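Local coordinates for protein agglutinin alpha chain (Maclura pomifera, PDB 3LLZ) that binds galactose-type sugars as a jacalin-family lectin, recognising the T-antigen disaccharide Gal-beta-1,3-GalNAc, at the NGA/GAL site. Numbering follows the deposited sequence.

The NGA/GAL site. Residues 1, 47, 78, 121-123, 125. With NGA (2-acetamido-2-deoxy-beta-D-galactopyranose), chain B; GAL (beta-D-galactopyranose), chain C.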
loop_
_atom_site.group_PDB
_atom_site.type_symbol
_atom_site.label_atom_id
_atom_site.label_comp_id
_atom_site.label_asym_id
_atom_site.label_seq_id
_atom_site.Cartn_x
_atom_site.Cartn_y
_atom_site.Cartn_z
ATOM N N GLY A 1 20.696 5.895 -23.332
ATOM C CA GLY A 1 19.425 5.793 -24.104
ATOM C C GLY A 1 18.399 6.806 -23.635
ATOM O O GLY A 1 18.675 7.622 -22.756
ATOM N N PHE A 47 16.996 2.382 -30.878
ATOM C CA PHE A 47 17.553 3.336 -31.834
ATOM C C PHE A 47 17.791 2.647 -33.174
ATOM O O PHE A 47 18.044 3.312 -34.183
ATOM C CB PHE A 47 18.895 3.889 -31.337
ATOM C CG PHE A 47 18.792 4.873 -30.199
ATOM C CD1 PHE A 47 19.941 5.478 -29.703
ATOM C CD2 PHE A 47 17.567 5.190 -29.616
ATOM C CE1 PHE A 47 19.881 6.382 -28.647
ATOM C CE2 PHE A 47 17.497 6.093 -28.556
ATOM C CZ PHE A 47 18.656 6.691 -28.071
ATOM N N TYR A 78 28.466 -1.427 -23.981
ATOM C CA TYR A 78 27.373 -0.936 -23.148
ATOM C C TYR A 78 26.762 -2.058 -22.316
ATOM O O TYR A 78 26.499 -3.138 -22.833
ATOM C CB TYR A 78 26.277 -0.303 -24.017
ATOM C CG TYR A 78 26.663 1.023 -24.631
ATOM C CD1 TYR A 78 27.096 1.108 -25.955
ATOM C CD2 TYR A 78 26.599 2.196 -23.884
ATOM C CE1 TYR A 78 27.449 2.336 -26.518
ATOM C CE2 TYR A 78 26.952 3.426 -24.436
ATOM C CZ TYR A 78 27.372 3.487 -25.749
ATOM O OH TYR A 78 27.704 4.707 -26.293
ATOM N N GLY A 121 18.318 2.587 -25.620
ATOM C CA GLY A 121 19.104 3.260 -26.643
ATOM C C GLY A 121 19.095 2.245 -27.767
ATOM O O GLY A 121 18.038 1.914 -28.293
ATOM N N TYR A 122 20.261 1.738 -28.139
ATOM C CA TYR A 122 20.299 0.704 -29.158
ATOM C C TYR A 122 19.613 -0.514 -28.541
ATOM O O TYR A 122 18.912 -1.262 -29.219
ATOM C CB TYR A 122 21.746 0.370 -29.533
ATOM C CG TYR A 122 22.315 1.290 -30.588
ATOM C CD1 TYR A 122 22.327 2.672 -30.404
ATOM C CD2 TYR A 122 22.808 0.781 -31.787
ATOM C CE1 TYR A 122 22.811 3.527 -31.392
ATOM C CE2 TYR A 122 23.294 1.625 -32.783
ATOM C CZ TYR A 122 23.290 2.997 -32.578
ATOM O OH TYR A 122 23.751 3.837 -33.567
ATOM N N TRP A 123 19.805 -0.683 -27.235
ATOM C CA TRP A 123 19.219 -1.800 -26.502
ATOM C C TRP A 123 18.655 -1.320 -25.174
ATOM O O TRP A 123 18.856 -0.168 -24.778
ATOM C CB TRP A 123 20.286 -2.871 -26.250
ATOM C CG TRP A 123 20.941 -3.300 -27.514
ATOM C CD1 TRP A 123 20.385 -4.049 -28.506
ATOM C CD2 TRP A 123 22.228 -2.888 -27.993
ATOM N NE1 TRP A 123 21.239 -4.123 -29.583
ATOM C CE2 TRP A 123 22.377 -3.418 -29.294
ATOM C CE3 TRP A 123 23.266 -2.116 -27.452
ATOM C CZ2 TRP A 123 23.527 -3.201 -30.066
ATOM C CZ3 TRP A 123 24.410 -1.899 -28.220
ATOM C CH2 TRP A 123 24.527 -2.442 -29.514
ATOM N N ASP A 125 18.788 -0.515 -21.790
ATOM C CA ASP A 125 19.907 -0.241 -20.893
ATOM C C ASP A 125 19.693 -0.793 -19.495
ATOM O O ASP A 125 20.591 -1.393 -18.898
ATOM C CB ASP A 125 20.146 1.263 -20.795
ATOM C CG ASP A 125 20.378 1.899 -22.143
ATOM O OD1 ASP A 125 21.307 1.458 -22.856
ATOM O OD2 ASP A 125 19.635 2.840 -22.485
HETATM C C1 NGA B . 23.181 4.548 -27.252
HETATM C C2 NGA B . 22.876 5.508 -26.089
HETATM C C3 NGA B . 23.665 5.034 -24.873
HETATM C C4 NGA B . 23.223 3.607 -24.522
HETATM C C5 NGA B . 23.516 2.708 -25.739
HETATM C C6 NGA B . 23.146 1.239 -25.556
HETATM C C7 NGA B . 22.409 7.864 -26.241
HETATM C C8 NGA B . 22.835 9.240 -26.720
HETATM N N2 NGA B . 23.258 6.861 -26.446
HETATM O O1 NGA B . 22.454 4.917 -28.368
HETATM O O3 NGA B . 23.540 5.944 -23.745
HETATM O O4 NGA B . 21.830 3.592 -24.236
HETATM O O5 NGA B . 22.813 3.197 -26.910
HETATM O O6 NGA B . 21.738 1.028 -25.591
HETATM O O7 NGA B . 21.320 7.716 -25.688
HETATM C C1 GAL C . 24.800 6.317 -23.279
HETATM C C2 GAL C . 23.979 7.399 -22.536
HETATM C C3 GAL C . 24.818 8.039 -21.423
HETATM C C4 GAL C . 25.519 6.985 -20.543
HETATM C C5 GAL C . 26.180 5.892 -21.398
HETATM C C6 GAL C . 26.712 4.736 -20.574
HETATM O O2 GAL C . 23.563 8.412 -23.443
HETATM O O3 GAL C . 24.016 8.880 -20.607
HETATM O O4 GAL C . 24.586 6.393 -19.654
HETATM O O5 GAL C . 25.227 5.343 -22.327
HETATM O O6 GAL C . 28.045 4.984 -20.153
HETATM O O HOH W 1 21.092 9.435 -22.410
#
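In this jacalin-family lectin the primary carbohydrate site lies at one end of the beta-sheet fold and takes NGA deep, while GAL, joined through NGA O3, is scarcely covered. Gly1 supplies the chain's amino terminus: with no side chain in the way, its N hydrogen-bonds to the axial hydroxyl O4 of NGA at 2.7 Å and also to the bridging O3. That terminus is probably charged, which would suit the nearby carboxylate of Asp125. From CB, Asp125 turns CG beside its own backbone N (chi1 -56°); OD1 then accepts from two sugar hydroxyls. NGA O6 approaches along the syn lone pair at 2.8 Å, whereas NGA O4 comes from above the carboxylate plane, 26° out of it, at 2.6 Å. Asp125 and Gly1 N thus meet axial O4 together, which probably favours galacto sugars. Backbone amides complete the grip, nearly straight: Tyr122 N donates to ring oxygen O5 of NGA, and Trp123 N to O6, the hydroxyl that itself donates to Asp125. Tyr78 offers an aromatic face suited to sugar C-H groups, somewhat tilted: CB and CG meet NGA C6, CD1 and CE1 lie by C5, CD2 faces C5 and C4, CE2 meets C3, and CZ lies by C5 and C3. NGA C5 sits 3.6 Å from the ring centroid, a CH-pi contact. CE2 also reaches GAL O5. Phe47 gives a fitting apolar edge, CD1 and CE1 beside anomeric O1. A water bridges Gly1 O and GAL O2.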